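Local coordinates for protein aminotransferase class-III (Ochrobactrum anthropi, PDB 5GHG) that probably transfers amino groups between amines and carbonyl compounds as an omega-transaminase, here holding its cofactor as pyridoxamine 5'-phosphate, at residues His185-Gly190 and Glu384-Lys389. The protein carries 1 engineered substitution. Numbering follows the deposited sequence.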
ATOM      1  N   HIS B 185      22.320 -16.019 -10.232  1.00  3.98           N
ATOM      2  CA  HIS B 185      21.796 -17.380 -10.368  1.00  4.11           C
ATOM      3  C   HIS B 185      22.783 -18.217 -11.177  1.00  3.49           C
ATOM      4  O   HIS B 185      22.771 -18.183 -12.407  1.00  3.56           O
ATOM      5  CB  HIS B 185      20.422 -17.400 -11.035  1.00  4.22           C
ATOM      6  CG  HIS B 185      19.763 -18.752 -10.984  1.00  5.03           C
ATOM      7  ND1 HIS B 185      18.657 -19.068 -11.734  1.00  4.32           N
ATOM      8  CD2 HIS B 185      20.068 -19.868 -10.280  1.00  5.47           C
ATOM      9  CE1 HIS B 185      18.298 -20.311 -11.485  1.00  6.61           C
ATOM     10  NE2 HIS B 185      19.136 -20.819 -10.606  1.00  5.58           N
ATOM     11  N   PHE B 186      23.621 -18.978 -10.478  1.00  4.37           N
ATOM     12  CA  PHE B 186      24.727 -19.678 -11.131  1.00  5.05           C
ATOM     13  C   PHE B 186      24.220 -20.661 -12.191  1.00  6.54           C
ATOM     14  O   PHE B 186      24.765 -20.734 -13.300  1.00  5.28           O
ATOM     15  CB  PHE B 186      25.572 -20.381 -10.072  1.00  6.93           C
ATOM     16  CG  PHE B 186      26.750 -21.130 -10.621  1.00  8.14           C
ATOM     17  CD1 PHE B 186      27.700 -20.492 -11.396  1.00  6.58           C
ATOM     18  CD2 PHE B 186      26.922 -22.479 -10.316  1.00 10.67           C
ATOM     19  CE1 PHE B 186      28.803 -21.184 -11.893  1.00  8.71           C
ATOM     20  CE2 PHE B 186      28.032 -23.182 -10.807  1.00 10.50           C
ATOM     21  CZ  PHE B 186      28.968 -22.523 -11.602  1.00  8.38           C
ATOM     22  N   TYR B 187      23.164 -21.404 -11.872  1.00  6.08           N
ATOM     23  CA  TYR B 187      22.622 -22.386 -12.810  1.00  7.13           C
ATOM     24  C   TYR B 187      22.205 -21.755 -14.133  1.00  6.36           C
ATOM     25  O   TYR B 187      22.334 -22.377 -15.191  1.00  6.27           O
ATOM     26  CB  TYR B 187      21.427 -23.099 -12.149  1.00  5.89           C
ATOM     27  CG  TYR B 187      20.714 -24.109 -13.030  1.00  8.15           C
ATOM     28  CD1 TYR B 187      21.319 -25.316 -13.363  1.00  9.07           C
ATOM     29  CD2 TYR B 187      19.421 -23.877 -13.482  1.00  6.74           C
ATOM     30  CE1 TYR B 187      20.658 -26.258 -14.156  1.00  7.57           C
ATOM     31  CE2 TYR B 187      18.756 -24.810 -14.271  1.00  7.66           C
ATOM     32  CZ  TYR B 187      19.377 -25.996 -14.603  1.00  8.04           C
ATOM     33  OH  TYR B 187      18.732 -26.922 -15.384  1.00  8.08           O
ATOM     34  N   ARG B 188      21.659 -20.546 -14.091  1.00  5.32           N
ATOM     35  CA  ARG B 188      21.182 -19.892 -15.310  1.00  6.00           C
ATOM     36  C   ARG B 188      22.159 -18.878 -15.901  1.00  8.54           C
ATOM     37  O   ARG B 188      21.984 -18.467 -17.043  1.00  9.38           O
ATOM     38  CB  ARG B 188      19.838 -19.194 -15.042  1.00  8.40           C
ATOM     39  CG  ARG B 188      18.637 -20.158 -14.981  1.00  8.72           C
ATOM     40  CD  ARG B 188      18.330 -20.714 -16.360  1.00 11.30           C
ATOM     41  NE  ARG B 188      17.429 -21.862 -16.320  1.00 10.71           N
ATOM     42  CZ  ARG B 188      17.196 -22.663 -17.368  1.00 11.10           C
ATOM     43  NH1 ARG B 188      17.799 -22.425 -18.521  1.00  8.93           N
ATOM     44  NH2 ARG B 188      16.381 -23.701 -17.258  1.00  8.57           N
ATOM     45  N   GLU B 189      23.156 -18.430 -15.136  1.00  7.79           N
ATOM     46  CA  GLU B 189      24.019 -17.345 -15.598  1.00  8.23           C
ATOM     47  C   GLU B 189      25.479 -17.724 -15.701  1.00  9.75           C
ATOM     48  O   GLU B 189      26.231 -17.005 -16.361  1.00 10.52           O
ATOM     49  CB  GLU B 189      23.893 -16.120 -14.672  1.00  8.74           C
ATOM     50  CG  GLU B 189      22.505 -15.491 -14.653  1.00  9.46           C
ATOM     51  CD  GLU B 189      22.215 -14.716 -15.910  1.00 17.57           C
ATOM     52  OE1 GLU B 189      21.027 -14.432 -16.169  1.00 21.13           O
ATOM     53  OE2 GLU B 189      23.183 -14.380 -16.633  1.00 16.97           O
ATOM     54  N   GLY B 190      25.906 -18.800 -15.052  1.00  7.15           N
ATOM     55  CA  GLY B 190      27.311 -19.170 -15.091  1.00  8.01           C
ATOM     56  C   GLY B 190      27.719 -19.561 -16.497  1.00 13.83           C
ATOM     57  O   GLY B 190      26.951 -20.156 -17.241  1.00  9.35           O
ATOM     58  N   GLU B 384      13.686 -26.397  -9.992  1.00  4.36           N
ATOM     59  CA  GLU B 384      13.541 -25.940 -11.371  1.00  4.32           C
ATOM     60  C   GLU B 384      13.459 -27.133 -12.305  1.00  5.49           C
ATOM     61  O   GLU B 384      14.333 -28.008 -12.290  1.00  5.36           O
ATOM     62  CB  GLU B 384      14.686 -25.014 -11.790  1.00  4.65           C
ATOM     63  CG  GLU B 384      14.475 -24.431 -13.179  1.00  4.21           C
ATOM     64  CD  GLU B 384      15.341 -23.217 -13.483  1.00  6.59           C
ATOM     65  OE1 GLU B 384      15.949 -22.674 -12.546  1.00  9.42           O
ATOM     66  OE2 GLU B 384      15.411 -22.812 -14.670  1.00  8.40           O
ATOM     67  N   LEU B 385      12.411 -27.158 -13.120  1.00  5.05           N
ATOM     68  CA  LEU B 385      12.095 -28.289 -13.976  1.00  5.41           C
ATOM     69  C   LEU B 385      12.567 -28.051 -15.403  1.00  4.60           C
ATOM     70  O   LEU B 385      12.491 -26.924 -15.918  1.00  4.42           O
ATOM     71  CB  LEU B 385      10.583 -28.552 -13.969  1.00  5.02           C
ATOM     72  CG  LEU B 385       9.961 -28.768 -12.594  1.00  5.60           C
ATOM     73  CD1 LEU B 385       8.470 -29.021 -12.715  1.00  7.23           C
ATOM     74  CD2 LEU B 385      10.652 -29.912 -11.842  1.00  5.40           C
ATOM     75  N   VAL B 386      13.020 -29.122 -16.046  1.00  5.72           N
ATOM     76  CA  VAL B 386      13.475 -29.106 -17.438  1.00  7.27           C
ATOM     77  C   VAL B 386      13.115 -30.460 -18.044  1.00  8.10           C
ATOM     78  O   VAL B 386      12.898 -31.433 -17.331  1.00  8.44           O
ATOM     79  CB  VAL B 386      15.007 -28.870 -17.541  1.00  7.07           C
ATOM     80  CG1 VAL B 386      15.395 -27.524 -16.953  1.00  6.09           C
ATOM     81  CG2 VAL B 386      15.754 -29.964 -16.822  1.00  9.48           C
ATOM     82  N   THR B 387      13.060 -30.521 -19.374  1.00 11.22           N
ATOM     83  CA  THR B 387      12.995 -31.822 -20.047  1.00 12.95           C
ATOM     84  C   THR B 387      14.302 -32.240 -20.696  1.00 13.67           C
ATOM     85  O   THR B 387      14.471 -33.417 -21.010  1.00 14.65           O
ATOM     86  CB  THR B 387      11.885 -31.848 -21.110  1.00 16.08           C
ATOM     87  OG1 THR B 387      12.029 -30.738 -22.000  1.00 17.35           O
ATOM     88  CG2 THR B 387      10.522 -31.783 -20.445  1.00 14.27           C
ATOM     89  N   ASP B 388      15.230 -31.310 -20.892  1.00 13.98           N
ATOM     90  CA  ASP B 388      16.554 -31.614 -21.444  1.00 12.46           C
ATOM     91  C   ASP B 388      17.569 -31.028 -20.474  1.00 10.79           C
ATOM     92  O   ASP B 388      17.778 -29.807 -20.449  1.00  9.98           O
ATOM     93  CB  ASP B 388      16.685 -31.046 -22.858  1.00 15.49           C
ATOM     94  CG  ASP B 388      18.054 -31.363 -23.508  1.00 21.56           C
ATOM     95  OD1 ASP B 388      19.062 -31.565 -22.787  1.00 17.47           O
ATOM     96  OD2 ASP B 388      18.097 -31.385 -24.748  1.00 25.37           O
ATOM     97  N   LYS B 389      18.181 -31.887 -19.665  1.00  8.16           N
ATOM     98  CA  LYS B 389      19.023 -31.423 -18.578  1.00 13.73           C
ATOM     99  C   LYS B 389      20.298 -30.753 -19.065  1.00 18.28           C
ATOM    100  O   LYS B 389      20.833 -29.869 -18.377  1.00 13.78           O
ATOM    101  CB  LYS B 389      19.371 -32.557 -17.628  1.00 15.23           C
ATOM    102  CG  LYS B 389      18.259 -32.970 -16.697  1.00 13.96           C
ATOM    103  CD  LYS B 389      18.843 -33.760 -15.520  1.00 22.25           C
ATOM    104  CE  LYS B 389      17.738 -34.371 -14.672  1.00 19.44           C
ATOM    105  NZ  LYS B 389      18.272 -34.710 -13.332  1.00 19.16           N
TER
HETATM  106  O   HOH W   1      19.864 -29.072 -16.084  1.00 10.20           O
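In the fold of class-III, PLP-dependent aminotransferases, the short helix 186-189, which follows strand 178-181 at one edge of the mixed sheet that also holds strands 143-147 and 219-224, meets the end of strand 380-385 from the sheet it shares with strand 371-377; the meeting is a worked example of a buried carboxylate held by two arginines and bordered by two rings. Glu384 carries most of it. With CG anti to the backbone N (chi1 -175°) and the chain extended beyond, its carboxylate reaches the helix side chains. Arg188, bent at chi2, grips it side-on in a salt bridge, spending two nitrogens on one oxygen: NE lies 2.8 Å from Glu384 OE2, and Arg188 NH2 donates to the same atom at 2.9 Å. Both bonds are bent and approach from above the carboxylate plane, although OE2 stays close to the guanidinium plane. Arg375 makes a second salt bridge, to OE1, so the two arginines would probably keep the acid ionised. Glu384 OE1 also lies at the edge of the His185 ring, 3.5 Å from CE1; of the imidazole nitrogens, ND1 is hydrogen-bonded to Arg149 and NE2 to Glu373. The Tyr187 ring stands nearly perpendicular to the carboxylate, its CE2 3.8 Å from Glu384 CD. An alanine in place of Glu384 would remove the carboxylate and would probably leave Arg188 and Arg375 without the counter-charge they share. One residue past the strand, Val386 extends CG1 to the tip of Tyr187, 3.7 Å from OH, and comes near NH2 of Arg188, which also bonds to Lys392 O. Farther on, the backbone of Lys389 closes the contact through one water, which donates to Lys389 O at 2.6 Å and sits 2.5 Å from Tyr187 OH.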